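Local coordinates for tRNA threonylcarbamoyladenosine biosynthesis protein TsaE (Haemophilus influenzae, PDB 1HTW), which binds ATP and magnesium and is required for forming the threonylcarbamoyl group on adenosine 37 of tRNAs that read codons beginning with adenine, at residues 23-28 with 150-155; 32-37 with 124-129; 63-68 with 83-88. All blocks are in the same frame, centred on the assembly; numbering follows the deposited sequence.

In the fold
The contacts are nested along the chain: 63-68 with 83-88 lies inside the loop closed by 32-37 with 124-129, itself inside that closed by 23-28 with 150-155. Contacts 1 and 2 have centres about 12 Å apart and touch, because I152 and I153 of helix 147-155 pack on I127 and L25 of helix 11-28 packs on V36. Contact 2 pairs the neighbouring parallel strands 34-39 and 127-134. Contact 3 reaches the same mixed sheet through strand 79-85, its centre about 17 Å from that of contact 2 and about 25 Å from that of contact 1. Contacts 1 and 2 thus belong to the helix-covered part of the P-loop NTPase sheet; contact 3 lays loop 63-68 on strand 79-85 near the magnesium.

Contact 1: 23-28 with 150-155; sequences EILLKL and KNIISA
In I24 chi1 of -74° sets CG2 anti to the backbone N, and I152, with chi1 -69°, places its own CG2 in the same way. L25 and L28 have CG anti to the carbonyl carbon and chi2 near anti; L28 reaches across with CD1, the methyl anti to CA, whereas L25 uses its other methyl, CD2. The meeting is entirely apolar, with no hydrogen bond between the segments. I24 bears on A155 with its CG2 methyl, 3.6 Å from A155 CB, and I24 CD1 also lies beside A155 CB. I152 receives the two leucines mainly on its longer branch: L28 CD1 comes to 3.5 Å from I152 CG1, the two side chains crossing at about a right angle. L25 CD2 meets the end of the same branch, 3.6 Å from I152 CD1, in an oblique crossing. The CG2 methyls of I24 and I152 approach less closely, at 4.1 Å. Between the short helical segments the axes come within 10.0 Å, their directions 122° apart, and the summed buried surface is 257 Å², evidence of a modest oblique helix-helix contact. Helices 11-28 and 147-155 meet on the sheet face that carries I34, V36 and I127, covering it as in an alpha/beta P-loop NTPase fold: L25 also rests on V36 and on I109 of strand 109-113, whereas I152 packs on I34 and I127.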
loop_
_atom_site.group_PDB
_atom_site.type_symbol
_atom_site.label_atom_id
_atom_site.label_comp_id
_atom_site.label_asym_id
_atom_site.label_seq_id
_atom_site.Cartn_x
_atom_site.Cartn_y
_atom_site.Cartn_z
ATOM N N GLU A 23 -7.755 -4.729 6.650
ATOM C CA GLU A 23 -8.824 -4.688 7.651
ATOM C C GLU A 23 -8.439 -3.737 8.778
ATOM O O GLU A 23 -9.285 -2.906 9.191
ATOM C CB GLU A 23 -9.235 -6.033 8.132
ATOM C CG GLU A 23 -9.944 -6.932 7.112
ATOM C CD GLU A 23 -11.393 -6.525 6.909
ATOM O OE1 GLU A 23 -11.766 -5.404 7.318
ATOM O OE2 GLU A 23 -12.173 -7.327 6.342
ATOM N N ILE A 24 -7.160 -3.763 9.179
ATOM C CA ILE A 24 -6.719 -2.820 10.211
ATOM C C ILE A 24 -6.838 -1.407 9.716
ATOM O O ILE A 24 -7.382 -0.525 10.414
ATOM C CB ILE A 24 -5.266 -3.122 10.662
ATOM C CG1 ILE A 24 -5.258 -4.373 11.526
ATOM C CG2 ILE A 24 -4.607 -1.927 11.287
ATOM C CD1 ILE A 24 -3.828 -4.825 11.813
ATOM N N LEU A 25 -6.413 -1.105 8.488
ATOM C CA LEU A 25 -6.529 0.249 7.936
ATOM C C LEU A 25 -7.989 0.693 7.842
ATOM O O LEU A 25 -8.231 1.892 8.135
ATOM C CB LEU A 25 -5.875 0.334 6.557
ATOM C CG LEU A 25 -4.427 -0.078 6.440
ATOM C CD1 LEU A 25 -3.930 0.300 5.019
ATOM C CD2 LEU A 25 -3.582 0.684 7.462
ATOM N N LEU A 26 -8.907 -0.207 7.492
ATOM C CA LEU A 26 -10.314 0.256 7.403
ATOM C C LEU A 26 -10.856 0.544 8.822
ATOM O O LEU A 26 -11.593 1.547 8.889
ATOM C CB LEU A 26 -11.209 -0.879 6.870
ATOM C CG LEU A 26 -11.023 -1.178 5.378
ATOM C CD1 LEU A 26 -11.978 -2.327 5.003
ATOM C CD2 LEU A 26 -11.319 0.058 4.550
ATOM N N LYS A 27 -10.522 -0.297 9.758
ATOM C CA LYS A 27 -11.114 -0.199 11.136
ATOM C C LYS A 27 -10.611 1.068 11.821
ATOM O O LYS A 27 -11.327 1.628 12.675
ATOM C CB LYS A 27 -10.677 -1.386 11.963
ATOM C CG LYS A 27 -11.434 -2.691 11.702
ATOM C CD LYS A 27 -12.931 -2.531 11.947
ATOM C CE LYS A 27 -13.644 -3.863 11.759
ATOM N NZ LYS A 27 -15.132 -3.691 11.723
ATOM N N LEU A 28 -9.413 1.529 11.454
ATOM C CA LEU A 28 -8.915 2.758 12.065
ATOM C C LEU A 28 -9.744 3.966 11.708
ATOM O O LEU A 28 -9.789 4.946 12.483
ATOM C CB LEU A 28 -7.425 2.994 11.742
ATOM C CG LEU A 28 -6.529 1.995 12.488
ATOM C CD1 LEU A 28 -5.137 1.944 11.849
ATOM C CD2 LEU A 28 -6.392 2.427 13.950
ATOM N N LYS A 150 2.457 4.241 13.812
ATOM C CA LYS A 150 2.585 3.544 15.088
ATOM C C LYS A 150 1.354 2.829 15.533
ATOM O O LYS A 150 1.333 1.688 15.994
ATOM C CB LYS A 150 3.116 4.513 16.161
ATOM C CG LYS A 150 2.801 3.991 17.568
ATOM C CD LYS A 150 3.867 4.434 18.562
ATOM C CE LYS A 150 3.590 3.851 19.943
ATOM N NZ LYS A 150 3.758 2.364 19.944
ATOM N N ASN A 151 0.166 3.493 15.362
ATOM C CA ASN A 151 -1.116 2.917 15.687
ATOM C C ASN A 151 -1.466 1.708 14.809
ATOM O O ASN A 151 -2.042 0.730 15.283
ATOM C CB ASN A 151 -2.201 4.008 15.570
ATOM C CG ASN A 151 -2.102 4.959 16.789
ATOM O OD1 ASN A 151 -1.667 4.543 17.856
ATOM N ND2 ASN A 151 -2.565 6.174 16.615
ATOM N N ILE A 152 -1.056 1.780 13.543
ATOM C CA ILE A 152 -1.271 0.645 12.644
ATOM C C ILE A 152 -0.480 -0.580 13.103
ATOM O O ILE A 152 -1.016 -1.670 13.170
ATOM C CB ILE A 152 -0.889 0.983 11.198
ATOM C CG1 ILE A 152 -1.871 1.995 10.588
ATOM C CG2 ILE A 152 -0.903 -0.306 10.356
ATOM C CD1 ILE A 152 -1.336 2.732 9.406
ATOM N N ILE A 153 0.798 -0.342 13.441
ATOM C CA ILE A 153 1.632 -1.454 13.876
ATOM C C ILE A 153 1.155 -2.042 15.202
ATOM O O ILE A 153 1.121 -3.268 15.359
ATOM C CB ILE A 153 3.114 -0.990 13.949
ATOM C CG1 ILE A 153 3.640 -1.017 12.499
ATOM C CG2 ILE A 153 3.905 -1.975 14.822
ATOM C CD1 ILE A 153 5.030 -0.466 12.311
ATOM N N SER A 154 0.676 -1.196 16.099
ATOM C CA SER A 154 0.197 -1.666 17.395
ATOM C C SER A 154 -1.041 -2.535 17.209
ATOM O O SER A 154 -1.293 -3.429 18.010
ATOM C CB SER A 154 -0.101 -0.506 18.351
ATOM O OG SER A 154 -1.222 0.216 17.869
ATOM N N ALA A 155 -1.780 -2.266 16.130
ATOM C CA ALA A 155 -2.999 -3.053 15.891
ATOM C C ALA A 155 -2.722 -4.488 15.547
ATOM O O ALA A 155 -3.597 -5.371 15.691
ATOM C CB ALA A 155 -3.842 -2.353 14.826
#

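Contact 2: 32-37 with 124-129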
loop_
_atom_site.group_PDB
_atom_site.type_symbol
_atom_site.label_atom_id
_atom_site.label_comp_id
_atom_site.label_asym_id
_atom_site.label_seq_id
_atom_site.Cartn_x
_atom_site.Cartn_y
_atom_site.Cartn_z
ATOM N N LYS A 32 -7.785 11.313 7.482
ATOM C CA LYS A 32 -6.680 11.630 6.569
ATOM C C LYS A 32 -6.397 10.370 5.690
ATOM O O LYS A 32 -6.731 9.288 6.105
ATOM C CB LYS A 32 -5.444 12.133 7.222
ATOM C CG LYS A 32 -4.601 11.093 7.950
ATOM C CD LYS A 32 -3.180 11.683 8.108
ATOM C CE LYS A 32 -2.190 10.585 8.379
ATOM N NZ LYS A 32 -0.865 11.084 8.845
ATOM N N ALA A 33 -5.901 10.687 4.527
ATOM C CA ALA A 33 -5.611 9.522 3.586
ATOM C C ALA A 33 -4.431 8.753 4.198
ATOM O O ALA A 33 -3.481 9.389 4.677
ATOM C CB ALA A 33 -5.260 10.098 2.259
ATOM N N ILE A 34 -4.509 7.435 4.154
ATOM C CA ILE A 34 -3.380 6.644 4.740
ATOM C C ILE A 34 -2.365 6.361 3.620
ATOM O O ILE A 34 -2.783 5.829 2.594
ATOM C CB ILE A 34 -3.926 5.386 5.353
ATOM C CG1 ILE A 34 -5.036 5.693 6.399
ATOM C CG2 ILE A 34 -2.860 4.502 5.986
ATOM C CD1 ILE A 34 -5.525 4.473 7.142
ATOM N N MET A 35 -1.145 6.773 3.822
ATOM C CA MET A 35 -0.104 6.580 2.779
ATOM C C MET A 35 0.705 5.329 3.137
ATOM O O MET A 35 1.360 5.238 4.161
ATOM C CB MET A 35 0.775 7.807 2.682
ATOM C CG MET A 35 -0.093 9.110 2.546
ATOM S SD MET A 35 -0.851 9.159 0.744
ATOM C CE MET A 35 0.679 9.140 -0.276
ATOM N N VAL A 36 0.677 4.369 2.194
ATOM C CA VAL A 36 1.430 3.117 2.409
ATOM C C VAL A 36 2.431 3.019 1.243
ATOM O O VAL A 36 1.992 2.853 0.107
ATOM C CB VAL A 36 0.500 1.927 2.370
ATOM C CG1 VAL A 36 1.274 0.633 2.779
ATOM C CG2 VAL A 36 -0.617 2.051 3.474
ATOM N N TYR A 37 3.725 2.992 1.576
ATOM C CA TYR A 37 4.729 2.817 0.517
ATOM C C TYR A 37 5.144 1.349 0.507
ATOM O O TYR A 37 5.565 0.840 1.534
ATOM C CB TYR A 37 5.971 3.633 0.866
ATOM C CG TYR A 37 5.868 5.137 0.708
ATOM C CD1 TYR A 37 4.665 5.805 0.499
ATOM C CD2 TYR A 37 7.030 5.877 0.825
ATOM C CE1 TYR A 37 4.647 7.204 0.397
ATOM C CE2 TYR A 37 7.025 7.256 0.715
ATOM C CZ TYR A 37 5.831 7.895 0.504
ATOM O OH TYR A 37 5.860 9.285 0.397
ATOM N N GLU A 124 4.141 12.195 2.696
ATOM C CA GLU A 124 5.045 11.291 3.385
ATOM C C GLU A 124 4.273 10.025 3.780
ATOM O O GLU A 124 3.062 10.094 3.956
ATOM C CB GLU A 124 5.632 11.927 4.639
ATOM C CG GLU A 124 6.632 11.048 5.373
ATOM C CD GLU A 124 6.598 11.241 6.877
ATOM O OE1 GLU A 124 6.237 12.350 7.329
ATOM O OE2 GLU A 124 6.905 10.268 7.598
ATOM N N ALA A 125 4.997 8.906 3.854
ATOM C CA ALA A 125 4.341 7.651 4.193
ATOM C C ALA A 125 3.960 7.575 5.677
ATOM O O ALA A 125 4.721 8.020 6.513
ATOM C CB ALA A 125 5.269 6.464 3.923
ATOM N N ASP A 126 2.858 6.876 5.930
ATOM C CA ASP A 126 2.520 6.575 7.326
ATOM C C ASP A 126 3.261 5.279 7.701
ATOM O O ASP A 126 3.665 5.089 8.832
ATOM C CB ASP A 126 1.018 6.388 7.515
ATOM C CG ASP A 126 0.310 7.733 7.406
ATOM O OD1 ASP A 126 0.441 8.558 8.369
ATOM O OD2 ASP A 126 -0.327 8.031 6.376
ATOM N N ILE A 127 3.379 4.403 6.690
ATOM C CA ILE A 127 4.023 3.092 6.994
ATOM C C ILE A 127 4.765 2.639 5.711
ATOM O O ILE A 127 4.301 2.929 4.618
ATOM C CB ILE A 127 2.973 2.083 7.405
ATOM C CG1 ILE A 127 3.551 0.740 7.888
ATOM C CG2 ILE A 127 1.971 1.828 6.292
ATOM C CD1 ILE A 127 2.669 0.137 8.998
ATOM N N LEU A 128 5.957 2.131 5.937
ATOM C CA LEU A 128 6.729 1.519 4.834
ATOM C C LEU A 128 6.531 0.021 4.953
ATOM O O LEU A 128 6.630 -0.534 6.039
ATOM C CB LEU A 128 8.237 1.778 4.968
ATOM C CG LEU A 128 8.688 3.190 5.192
ATOM C CD1 LEU A 128 10.228 3.266 5.248
ATOM C CD2 LEU A 128 8.178 4.093 4.075
ATOM N N VAL A 129 6.343 -0.655 3.797
ATOM C CA VAL A 129 6.267 -2.121 3.863
ATOM C C VAL A 129 7.455 -2.631 3.029
ATOM O O VAL A 129 7.425 -2.464 1.802
ATOM C CB VAL A 129 4.965 -2.602 3.157
ATOM C CG1 VAL A 129 4.897 -4.113 3.190
ATOM C CG2 VAL A 129 3.742 -2.049 3.894
#
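D126 carries the polar half of this contact, and its side chain can be traced outward from CB, which lies 3.6 Å from M35 O. With chi1 at -72°, CG is anti to the carbonyl carbon and the carboxylate is directed at the opposing segment. OD2 accepts the backbone N-H of M35 at 3.0 Å from M35 N, through its anti lone pair and almost straight (176° at the hydrogen). OD1 offers its syn lone pair to the ammonium of K32, the two side chains meeting tip to tip with K32 NZ 2.9 Å from D126 OD1 in a salt bridge. T146 OG1 is a second hydrogen-bond partner of OD1.

The backbone of D126 also takes part: its N donates to M35 O at 2.8 Å, in the carbonyl plane on a lone pair, and I127 N adds a weak bond to the same oxygen. Regular parallel pairing follows, Y37 N donating to I127 O and V129 N to Y37 O, the latter 2.8 Å long and nearly along the C=O axis. On one face of the sheet V36 CG1 touches the CG2 methyls of I127 and V129. On the other, A125 CB sits over the centre of the Y37 ring, 3.4 Å from its centroid and 6° off the normal, a CH-pi contact; the Y37 hydroxyl is hydrogen-bonded to P123 O. Strand 34-39 is central in the sheet and, with helix 46-56, flanks the ADP-binding loop.

The buried carboxylate thus joins a side-chain cation and a main-chain amide just where strand 34-39 begins pairing with 127-134. K32 and T146 on OD1 and the M35 amide on OD2 fix its rotation, and the nearby ammonium would be expected to favour the ionised form.

Contact 3: 63-68 with 83-88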
loop_
_atom_site.group_PDB
_atom_site.type_symbol
_atom_site.label_atom_id
_atom_site.label_comp_id
_atom_site.label_asym_id
_atom_site.label_seq_id
_atom_site.Cartn_x
_atom_site.Cartn_y
_atom_site.Cartn_z
ATOM N N VAL A 63 -6.826 -7.420 -10.198
ATOM C CA VAL A 63 -6.101 -6.263 -9.678
ATOM C C VAL A 63 -4.912 -6.060 -10.639
ATOM O O VAL A 63 -3.893 -6.736 -10.496
ATOM C CB VAL A 63 -5.607 -6.471 -8.243
ATOM C CG1 VAL A 63 -4.628 -5.420 -7.805
ATOM C CG2 VAL A 63 -6.829 -6.533 -7.304
ATOM N N LYS A 64 -5.106 -5.158 -11.581
ATOM C CA LYS A 64 -4.121 -4.923 -12.640
ATOM C C LYS A 64 -3.218 -3.774 -12.271
ATOM O O LYS A 64 -3.719 -2.674 -11.996
ATOM C CB LYS A 64 -4.866 -4.614 -13.959
ATOM C CG LYS A 64 -3.918 -4.388 -15.142
ATOM C CD LYS A 64 -4.671 -4.113 -16.426
ATOM C CE LYS A 64 -5.370 -5.344 -16.981
ATOM N NZ LYS A 64 -5.693 -5.176 -18.436
ATOM N N SER A 65 -1.876 -4.018 -12.214
ATOM C CA SER A 65 -1.014 -2.870 -11.902
ATOM C C SER A 65 -1.125 -1.807 -12.997
ATOM O O SER A 65 -1.063 -2.115 -14.198
ATOM C CB SER A 65 0.448 -3.409 -11.899
ATOM O OG SER A 65 1.375 -2.354 -11.896
ATOM N N PRO A 66 -1.205 -0.543 -12.620
ATOM C CA PRO A 66 -1.431 0.563 -13.562
ATOM C C PRO A 66 -0.133 1.024 -14.186
ATOM O O PRO A 66 0.409 2.099 -13.963
ATOM C CB PRO A 66 -2.022 1.651 -12.638
ATOM C CG PRO A 66 -1.288 1.410 -11.329
ATOM C CD PRO A 66 -1.362 -0.106 -11.198
ATOM N N THR A 67 0.426 0.111 -15.044
ATOM C CA THR A 67 1.736 0.374 -15.606
ATOM C C THR A 67 1.944 1.694 -16.299
ATOM O O THR A 67 2.933 2.389 -16.048
ATOM C CB THR A 67 2.283 -0.720 -16.547
ATOM O OG1 THR A 67 1.673 -1.958 -16.327
ATOM C CG2 THR A 67 3.803 -0.771 -16.296
ATOM N N TYR A 68 0.965 2.044 -17.170
ATOM C CA TYR A 68 1.060 3.282 -17.919
ATOM C C TYR A 68 0.133 4.396 -17.340
ATOM O O TYR A 68 0.446 5.548 -17.487
ATOM C CB TYR A 68 0.627 3.053 -19.373
ATOM C CG TYR A 68 1.413 1.950 -20.075
ATOM C CD1 TYR A 68 2.752 2.188 -20.381
ATOM C CD2 TYR A 68 0.819 0.778 -20.446
ATOM C CE1 TYR A 68 3.484 1.197 -21.046
ATOM C CE2 TYR A 68 1.549 -0.215 -21.116
ATOM C CZ TYR A 68 2.880 0.028 -21.379
ATOM O OH TYR A 68 3.611 -0.946 -22.055
ATOM N N HIS A 83 -4.365 2.596 -5.945
ATOM C CA HIS A 83 -3.119 1.780 -6.100
ATOM C C HIS A 83 -2.281 2.532 -7.117
ATOM O O HIS A 83 -2.691 2.860 -8.242
ATOM C CB HIS A 83 -3.530 0.396 -6.644
ATOM C CG HIS A 83 -2.327 -0.497 -6.896
ATOM N ND1 HIS A 83 -2.398 -1.536 -7.781
ATOM C CD2 HIS A 83 -1.100 -0.487 -6.344
ATOM C CE1 HIS A 83 -1.213 -2.160 -7.807
ATOM N NE2 HIS A 83 -0.411 -1.578 -6.915
ATOM N N PHE A 84 -1.054 2.867 -6.692
ATOM C CA PHE A 84 -0.125 3.582 -7.589
ATOM C C PHE A 84 1.079 2.712 -7.926
ATOM O O PHE A 84 1.545 1.991 -7.055
ATOM C CB PHE A 84 0.423 4.820 -6.860
ATOM C CG PHE A 84 -0.589 5.923 -6.658
ATOM C CD1 PHE A 84 -1.424 5.861 -5.541
ATOM C CD2 PHE A 84 -0.553 7.065 -7.440
ATOM C CE1 PHE A 84 -2.325 6.892 -5.297
ATOM C CE2 PHE A 84 -1.482 8.078 -7.207
ATOM C CZ PHE A 84 -2.346 7.970 -6.155
ATOM N N ASP A 85 1.459 2.710 -9.212
ATOM C CA ASP A 85 2.774 2.150 -9.592
ATOM C C ASP A 85 3.463 3.284 -10.366
ATOM O O ASP A 85 3.002 3.600 -11.475
ATOM C CB ASP A 85 2.702 0.927 -10.495
ATOM C CG ASP A 85 4.185 0.444 -10.720
ATOM O OD1 ASP A 85 5.066 1.296 -10.559
ATOM O OD2 ASP A 85 4.370 -0.742 -10.947
ATOM N N LEU A 86 4.420 3.922 -9.755
ATOM C CA LEU A 86 5.041 5.129 -10.191
ATOM C C LEU A 86 6.306 4.897 -11.037
ATOM O O LEU A 86 7.014 5.860 -11.296
ATOM C CB LEU A 86 5.356 6.135 -9.109
ATOM C CG LEU A 86 4.208 6.630 -8.212
ATOM C CD1 LEU A 86 4.662 7.677 -7.227
ATOM C CD2 LEU A 86 3.053 7.135 -9.075
ATOM N N TYR A 87 6.508 3.636 -11.380
ATOM C CA TYR A 87 7.735 3.299 -12.114
ATOM C C TYR A 87 7.957 4.186 -13.327
ATOM O O TYR A 87 9.085 4.653 -13.553
ATOM C CB TYR A 87 7.719 1.826 -12.530
ATOM C CG TYR A 87 9.059 1.466 -13.180
ATOM C CD1 TYR A 87 10.239 1.883 -12.580
ATOM C CD2 TYR A 87 9.114 0.776 -14.373
ATOM C CE1 TYR A 87 11.465 1.588 -13.159
ATOM C CE2 TYR A 87 10.336 0.483 -14.964
ATOM C CZ TYR A 87 11.499 0.876 -14.345
ATOM O OH TYR A 87 12.714 0.585 -14.918
ATOM N N ARG A 88 6.900 4.494 -14.068
ATOM C CA ARG A 88 7.013 5.320 -15.279
ATOM C C ARG A 88 6.674 6.765 -15.041
ATOM O O ARG A 88 6.377 7.538 -15.972
ATOM C CB ARG A 88 6.090 4.713 -16.359
ATOM C CG ARG A 88 6.548 3.335 -16.801
ATOM C CD ARG A 88 5.652 2.714 -17.838
ATOM N NE ARG A 88 5.943 1.332 -18.136
ATOM C CZ ARG A 88 6.940 0.877 -18.887
ATOM N NH1 ARG A 88 7.831 1.691 -19.427
ATOM N NH2 ARG A 88 7.045 -0.434 -19.077
HETATM O O HOH W 1 -4.499 -1.839 -9.497
HETATM O O HOH W 2 3.348 -3.033 -10.349
HETATM O O HOH W 3 4.462 2.552 -13.827
#
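V63 opens the loop segment with CG1 4.5 Å from H83 ND1. A water donates to K64 O and lies in the ring plane at H83 ND1, 2.7 Å away. S65 places OG anti to its backbone N (chi1 167°), where a second water joins it to D85 OD2, each bond 2.6 Å long; the S65 side chain, about 4 Å from that of T47, puts this bridge beside the metal site. P66, centre of an inverse gamma turn closed by T67 N to S65 O, sets CG 3.7 Å from both H83 O and D85 N and turns CD to the H83 ring in an off-centre CH-pi contact, 4.2 Å from the centroid. T67 O takes a water that also donates to D85 O and accepts from R88 N. The same oxygen lies in plane at the R88 guanidinium edge, and Y68 CE1 over one face, the planes 26° apart. D85 OD1 accepts from Y87 N, forming an Asx turn. Strand 79-85, between 71-76 and 109-113, carries H83 to D85: H83 NE2 is hydrogen-bonded to E113 OE2, the D85 side chain comes within about 4 Å of the magnesium held by T47 and E113, and V63 packs on helix 46-56.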